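Type IV pilin protein (Neisseria meningitidis, PDB 5V0M) is a non-core minor pilin of type IV pili, probably carried in the pilus fibre and linked to cell adhesion. Local coordinates at residues His58-Ala63 and Val76-Asp81; Lys45-Thr50 and Thr68-Glu73. All blocks are in the same frame, centred on the assembly; numbering follows the deposited sequence.

How the interactions relate
Interaction 1 lies within the antiparallel sheet that packs on helix 3-30, the core of the type IV pilin fold, and interaction 2 at the margin of that sheet; their centres are about 16 Å apart. Along the chain their segments alternate: 45-50, 58-63, 68-73, 76-81. Interaction 1 pairs the two middle strands, 59-65 and 76-80. Interaction 2 joins the start of the edge strand 47-54 to the loop between those middle strands. The two meet where strands 47-54 and 59-65 run side by side: Q62 N probably donates to T50 O, and A63 CB packs on F47 CB. The loop leaving strand 59-65 thus folds back on the start of its neighbour before the chain enters strand 76-80.

Interaction 1. Residues His58-Ala63 and Val76-Asp81; sequences HFTLQA and VVTLND
The central antiparallel strand pair of the pilin sheet is formed here, F59-A63 against V76-N80, with segment axes 4.5 Å apart and running at 160°. L61 with L79 and A63 with V77 are hydrogen-bonded pairs, each closed by two N-H to O bonds; A63 N to V77 O, at 2.7 Å, is the shortest. T60-N80 and Q62-T78 are the non-hydrogen-bonded pairs. L61, A63, V77 and L79 share one face of the sheet, where A63, V77 and L79 meet helix 3-30. On the other face, T60 OG1 and N80 ND2 share a water, while N80 OD1 turns to the backbone N of T84. Q62 keeps an extended chain, CG anti to its backbone N (chi1 -178°), which lays CG against V76 CG1 at 3.5 Å; its NE2 bonds to D64.

Beyond the last pair, D81 closes the end of the ladder. Its backbone N donates to F59 O, and its carboxylate reaches across to H58 and F59. OD1 takes the F59 N-H at 3.0 Å from above the carboxylate plane, and CB sits over one face of the F59 ring, 3.7 Å from the centroid, displaced toward the rim. Another ring, that of F33, meets F59 edge-to-face. D81 OD2, which also binds a glycerol probably from the crystallisation liquor, accepts from H58 ND1 on its syn side at 2.8 Å and lies only 9° out of the imidazole plane.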
loop_
_atom_site.group_PDB
_atom_site.type_symbol
_atom_site.label_atom_id
_atom_site.label_comp_id
_atom_site.label_asym_id
_atom_site.label_seq_id
_atom_site.Cartn_x
_atom_site.Cartn_y
_atom_site.Cartn_z
ATOM N N HIS A 58 -12.453 -8.691 -4.300
ATOM C CA HIS A 58 -11.012 -8.493 -4.343
ATOM C C HIS A 58 -10.682 -7.005 -4.277
ATOM O O HIS A 58 -11.497 -6.141 -4.615
ATOM C CB HIS A 58 -10.432 -9.079 -5.624
ATOM C CG HIS A 58 -10.566 -10.567 -5.728
ATOM N ND1 HIS A 58 -10.013 -11.429 -4.807
ATOM C CD2 HIS A 58 -11.197 -11.342 -6.641
ATOM C CE1 HIS A 58 -10.298 -12.675 -5.150
ATOM N NE2 HIS A 58 -11.010 -12.648 -6.263
ATOM N N PHE A 59 -9.452 -6.711 -3.858
ATOM C CA PHE A 59 -8.959 -5.343 -3.901
ATOM C C PHE A 59 -7.449 -5.338 -4.090
ATOM O O PHE A 59 -6.763 -6.322 -3.826
ATOM C CB PHE A 59 -9.308 -4.551 -2.640
ATOM C CG PHE A 59 -8.640 -5.068 -1.410
ATOM C CD1 PHE A 59 -9.325 -5.876 -0.521
ATOM C CD2 PHE A 59 -7.305 -4.777 -1.132
ATOM C CE1 PHE A 59 -8.709 -6.362 0.621
ATOM C CE2 PHE A 59 -6.690 -5.278 0.011
ATOM C CZ PHE A 59 -7.396 -6.063 0.883
ATOM N N THR A 60 -6.944 -4.202 -4.553
ATOM C CA THR A 60 -5.511 -3.920 -4.563
ATOM C C THR A 60 -5.306 -2.542 -3.963
ATOM O O THR A 60 -5.910 -1.557 -4.426
ATOM C CB THR A 60 -4.916 -3.974 -5.965
ATOM O OG1 THR A 60 -5.108 -5.278 -6.518
ATOM C CG2 THR A 60 -3.420 -3.690 -5.924
ATOM N N LEU A 61 -4.483 -2.489 -2.928
ATOM C CA LEU A 61 -3.988 -1.253 -2.354
ATOM C C LEU A 61 -2.712 -0.851 -3.056
ATOM O O LEU A 61 -1.887 -1.700 -3.406
ATOM C CB LEU A 61 -3.663 -1.493 -0.888
ATOM C CG LEU A 61 -4.882 -1.674 -0.002
ATOM C CD1 LEU A 61 -4.575 -2.482 1.248
ATOM C CD2 LEU A 61 -5.433 -0.302 0.345
ATOM N N GLN A 62 -2.519 0.454 -3.226
ATOM C CA GLN A 62 -1.302 0.978 -3.831
ATOM C C GLN A 62 -0.745 2.133 -3.024
ATOM O O GLN A 62 -1.481 3.054 -2.652
ATOM C CB GLN A 62 -1.591 1.452 -5.256
ATOM C CG GLN A 62 -0.384 1.989 -6.032
ATOM C CD GLN A 62 -0.688 2.162 -7.506
ATOM O OE1 GLN A 62 -1.031 1.202 -8.208
ATOM N NE2 GLN A 62 -0.594 3.388 -7.983
ATOM N N ALA A 63 0.565 2.100 -2.780
ATOM C CA ALA A 63 1.309 3.155 -2.092
ATOM C C ALA A 63 2.221 3.820 -3.111
ATOM O O ALA A 63 3.162 3.191 -3.614
ATOM C CB ALA A 63 2.125 2.568 -0.946
ATOM N N VAL A 76 6.746 2.007 -6.142
ATOM C CA VAL A 76 5.320 1.907 -5.877
ATOM C C VAL A 76 5.058 0.525 -5.317
ATOM O O VAL A 76 5.458 -0.479 -5.920
ATOM C CB VAL A 76 4.524 2.127 -7.168
ATOM C CG1 VAL A 76 3.044 1.920 -6.939
ATOM C CG2 VAL A 76 4.776 3.529 -7.708
ATOM N N VAL A 77 4.364 0.453 -4.191
ATOM C CA VAL A 77 4.158 -0.800 -3.483
ATOM C C VAL A 77 2.681 -1.145 -3.561
ATOM O O VAL A 77 1.823 -0.282 -3.329
ATOM C CB VAL A 77 4.631 -0.693 -2.026
ATOM C CG1 VAL A 77 4.542 -2.055 -1.308
ATOM C CG2 VAL A 77 6.050 -0.083 -1.931
ATOM N N THR A 78 2.368 -2.401 -3.879
ATOM C CA THR A 78 0.980 -2.866 -3.973
ATOM C C THR A 78 0.749 -4.058 -3.059
ATOM O O THR A 78 1.650 -4.850 -2.798
ATOM C CB THR A 78 0.589 -3.252 -5.393
ATOM O OG1 THR A 78 1.461 -4.281 -5.884
ATOM C CG2 THR A 78 0.664 -2.048 -6.307
ATOM N N LEU A 79 -0.480 -4.203 -2.587
ATOM C CA LEU A 79 -0.850 -5.326 -1.733
ATOM C C LEU A 79 -2.290 -5.671 -2.055
ATOM O O LEU A 79 -3.152 -4.788 -2.020
ATOM C CB LEU A 79 -0.760 -4.972 -0.254
ATOM C CG LEU A 79 -1.330 -5.997 0.723
ATOM C CD1 LEU A 79 -0.561 -7.331 0.657
ATOM C CD2 LEU A 79 -1.304 -5.482 2.129
ATOM N N ASN A 80 -2.564 -6.926 -2.377
ATOM C CA ASN A 80 -3.927 -7.306 -2.706
ATOM C C ASN A 80 -4.512 -8.183 -1.611
ATOM O O ASN A 80 -3.849 -8.527 -0.633
ATOM C CB ASN A 80 -4.023 -7.920 -4.111
ATOM C CG ASN A 80 -3.296 -9.255 -4.248
ATOM O OD1 ASN A 80 -3.085 -9.984 -3.273
ATOM N ND2 ASN A 80 -2.922 -9.581 -5.487
ATOM N N ASP A 81 -5.800 -8.486 -1.773
ATOM C CA ASP A 81 -6.528 -9.210 -0.739
ATOM C C ASP A 81 -6.052 -10.648 -0.595
ATOM O O ASP A 81 -6.305 -11.263 0.446
ATOM C CB ASP A 81 -8.019 -9.198 -1.059
ATOM C CG ASP A 81 -8.319 -9.906 -2.331
ATOM O OD1 ASP A 81 -8.061 -9.350 -3.422
ATOM O OD2 ASP A 81 -8.855 -11.042 -2.248
HETATM O O HOH W 1 -3.246 -7.307 -7.451
#

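Interaction 2. Residues Lys45-Thr50 and Thr68-Glu73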
loop_
_atom_site.group_PDB
_atom_site.type_symbol
_atom_site.label_atom_id
_atom_site.label_comp_id
_atom_site.label_asym_id
_atom_site.label_seq_id
_atom_site.Cartn_x
_atom_site.Cartn_y
_atom_site.Cartn_z
ATOM N N LYS A 45 3.345 9.109 6.112
ATOM C CA LYS A 45 3.978 10.397 5.862
ATOM C C LYS A 45 4.677 10.438 4.504
ATOM O O LYS A 45 4.811 11.501 3.902
ATOM C CB LYS A 45 5.017 10.630 6.980
ATOM C CG LYS A 45 5.471 12.023 7.224
ATOM C CD LYS A 45 6.003 12.211 8.684
ATOM C CE LYS A 45 7.083 11.230 9.104
ATOM N NZ LYS A 45 7.885 11.771 10.253
ATOM N N TYR A 46 5.153 9.291 4.027
ATOM C CA TYR A 46 6.065 9.180 2.898
ATOM C C TYR A 46 5.442 8.572 1.654
ATOM O O TYR A 46 6.094 8.573 0.597
ATOM C CB TYR A 46 7.265 8.323 3.330
ATOM C CG TYR A 46 8.026 8.976 4.458
ATOM C CD1 TYR A 46 8.629 10.221 4.285
ATOM C CD2 TYR A 46 8.120 8.365 5.695
ATOM C CE1 TYR A 46 9.325 10.821 5.309
ATOM C CE2 TYR A 46 8.828 8.975 6.740
ATOM C CZ TYR A 46 9.391 10.199 6.533
ATOM O OH TYR A 46 10.118 10.793 7.564
ATOM N N PHE A 47 4.217 8.038 1.756
ATOM C CA PHE A 47 3.527 7.376 0.660
ATOM C C PHE A 47 2.037 7.654 0.780
ATOM O O PHE A 47 1.459 7.544 1.872
ATOM C CB PHE A 47 3.691 5.848 0.691
ATOM C CG PHE A 47 5.089 5.360 0.443
ATOM C CD1 PHE A 47 5.481 4.909 -0.816
ATOM C CD2 PHE A 47 5.992 5.320 1.476
ATOM C CE1 PHE A 47 6.774 4.450 -1.038
ATOM C CE2 PHE A 47 7.276 4.875 1.248
ATOM C CZ PHE A 47 7.668 4.444 -0.013
ATOM N N ASN A 48 1.425 7.957 -0.364
ATOM C CA ASN A 48 -0.020 8.130 -0.477
ATOM C C ASN A 48 -0.651 6.777 -0.790
ATOM O O ASN A 48 -0.259 6.117 -1.760
ATOM C CB ASN A 48 -0.292 9.120 -1.606
ATOM C CG ASN A 48 0.180 10.506 -1.296
ATOM O OD1 ASN A 48 0.108 10.951 -0.152
ATOM N ND2 ASN A 48 0.664 11.207 -2.314
ATOM N N VAL A 49 -1.589 6.337 0.043
ATOM C CA VAL A 49 -2.207 5.024 -0.100
ATOM C C VAL A 49 -3.591 5.172 -0.715
ATOM O O VAL A 49 -4.418 5.946 -0.216
ATOM C CB VAL A 49 -2.264 4.302 1.259
ATOM C CG1 VAL A 49 -2.984 2.983 1.143
ATOM C CG2 VAL A 49 -0.848 4.105 1.820
ATOM N N THR A 50 -3.858 4.402 -1.768
ATOM C CA THR A 50 -5.146 4.407 -2.444
ATOM C C THR A 50 -5.546 2.974 -2.745
ATOM O O THR A 50 -4.744 2.046 -2.634
ATOM C CB THR A 50 -5.038 5.185 -3.754
ATOM O OG1 THR A 50 -4.021 4.584 -4.566
ATOM C CG2 THR A 50 -4.702 6.648 -3.502
ATOM N N THR A 68 6.751 15.370 -1.720
ATOM C CA THR A 68 7.070 16.421 -0.756
ATOM C C THR A 68 8.037 15.923 0.305
ATOM O O THR A 68 9.021 16.590 0.624
ATOM C CB THR A 68 5.798 16.934 -0.109
ATOM O OG1 THR A 68 4.990 17.610 -1.091
ATOM C CG2 THR A 68 6.099 17.910 1.030
ATOM N N THR A 69 7.766 14.747 0.870
ATOM C CA THR A 69 8.561 14.232 1.977
ATOM C C THR A 69 9.524 13.133 1.553
ATOM O O THR A 69 10.415 12.768 2.336
ATOM C CB THR A 69 7.631 13.612 3.010
ATOM O OG1 THR A 69 6.883 12.594 2.352
ATOM C CG2 THR A 69 6.700 14.629 3.664
ATOM N N ASN A 70 9.329 12.553 0.375
ATOM C CA ASN A 70 10.038 11.358 -0.051
ATOM C C ASN A 70 10.533 11.511 -1.477
ATOM O O ASN A 70 10.536 10.562 -2.249
ATOM C CB ASN A 70 9.123 10.153 0.087
ATOM C CG ASN A 70 9.869 8.851 0.302
ATOM O OD1 ASN A 70 11.065 8.822 0.569
ATOM N ND2 ASN A 70 9.144 7.755 0.185
ATOM N N ASP A 71 11.022 12.692 -1.833
ATOM C CA ASP A 71 11.429 12.940 -3.210
ATOM C C ASP A 71 12.633 12.069 -3.532
ATOM O O ASP A 71 13.499 11.829 -2.690
ATOM C CB ASP A 71 11.782 14.420 -3.413
ATOM C CG ASP A 71 11.705 14.856 -4.873
ATOM O OD1 ASP A 71 12.284 15.915 -5.180
ATOM O OD2 ASP A 71 11.068 14.172 -5.707
ATOM N N GLY A 72 12.679 11.560 -4.746
ATOM C CA GLY A 72 13.686 10.597 -5.104
ATOM C C GLY A 72 13.234 9.146 -4.999
ATOM O O GLY A 72 13.761 8.302 -5.733
ATOM N N GLU A 73 12.281 8.828 -4.108
ATOM C CA GLU A 73 11.719 7.475 -4.073
ATOM C C GLU A 73 10.809 7.287 -5.269
ATOM O O GLU A 73 9.908 8.095 -5.501
ATOM C CB GLU A 73 10.894 7.253 -2.806
ATOM C CG GLU A 73 10.310 5.852 -2.686
ATOM C CD GLU A 73 11.383 4.797 -2.665
ATOM O OE1 GLU A 73 12.127 4.686 -1.660
ATOM O OE2 GLU A 73 11.538 4.102 -3.690
#
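Y46 and N70 bring their backbones to a CA-CA distance of 5.4 Å, where the chain just before strand 47-54 meets an irregular loop that folds into a type II beta turn from N70 to E73, closed by E73 N to N70 O. Two side chains of the loop grip successive carbonyls of the other segment. T69 OG1 donates to K45 O at 2.8 Å; its chi1 of 58° sets the hydroxyl between its own backbone N and carbonyl carbon. The same OG1 lies 3.5 Å from Y46 CD1, and the T69 and Y46 side chains cross at about a right angle. K45 CB covers the centre of one face of the Y46 ring, and R8 makes a cation-pi contact with that ring.

N70 carries the second bond. It points its CB toward Y46, with CG anti to the backbone N (chi1 -153°), and ND2 donates to Y46 O at 3.2 Å, tilted from the carbonyl plane. ND2 also rests over one face of the F47 ring, 3.6 Å from both CE2 and CZ, with ring and amide planes 75° apart. Its partner atom OD1 accepts from R8 NH1 of helix 3-30, so both ends of this buried amide are engaged and its rotation is fixed. Beside it, E73 CG approaches F47 CZ at 4.0 Å, while the E73 carboxylate turns to R5 and to the backbone N of C75, a cysteine disulfide-bonded to C94. F47 itself packs on L9 and V12. Side-chain-to-backbone hydrogen bonds thus fasten a connecting loop of the pilin fold, the one between the two middle strands, to the entry of edge strand 47-54 beside helix 3-30.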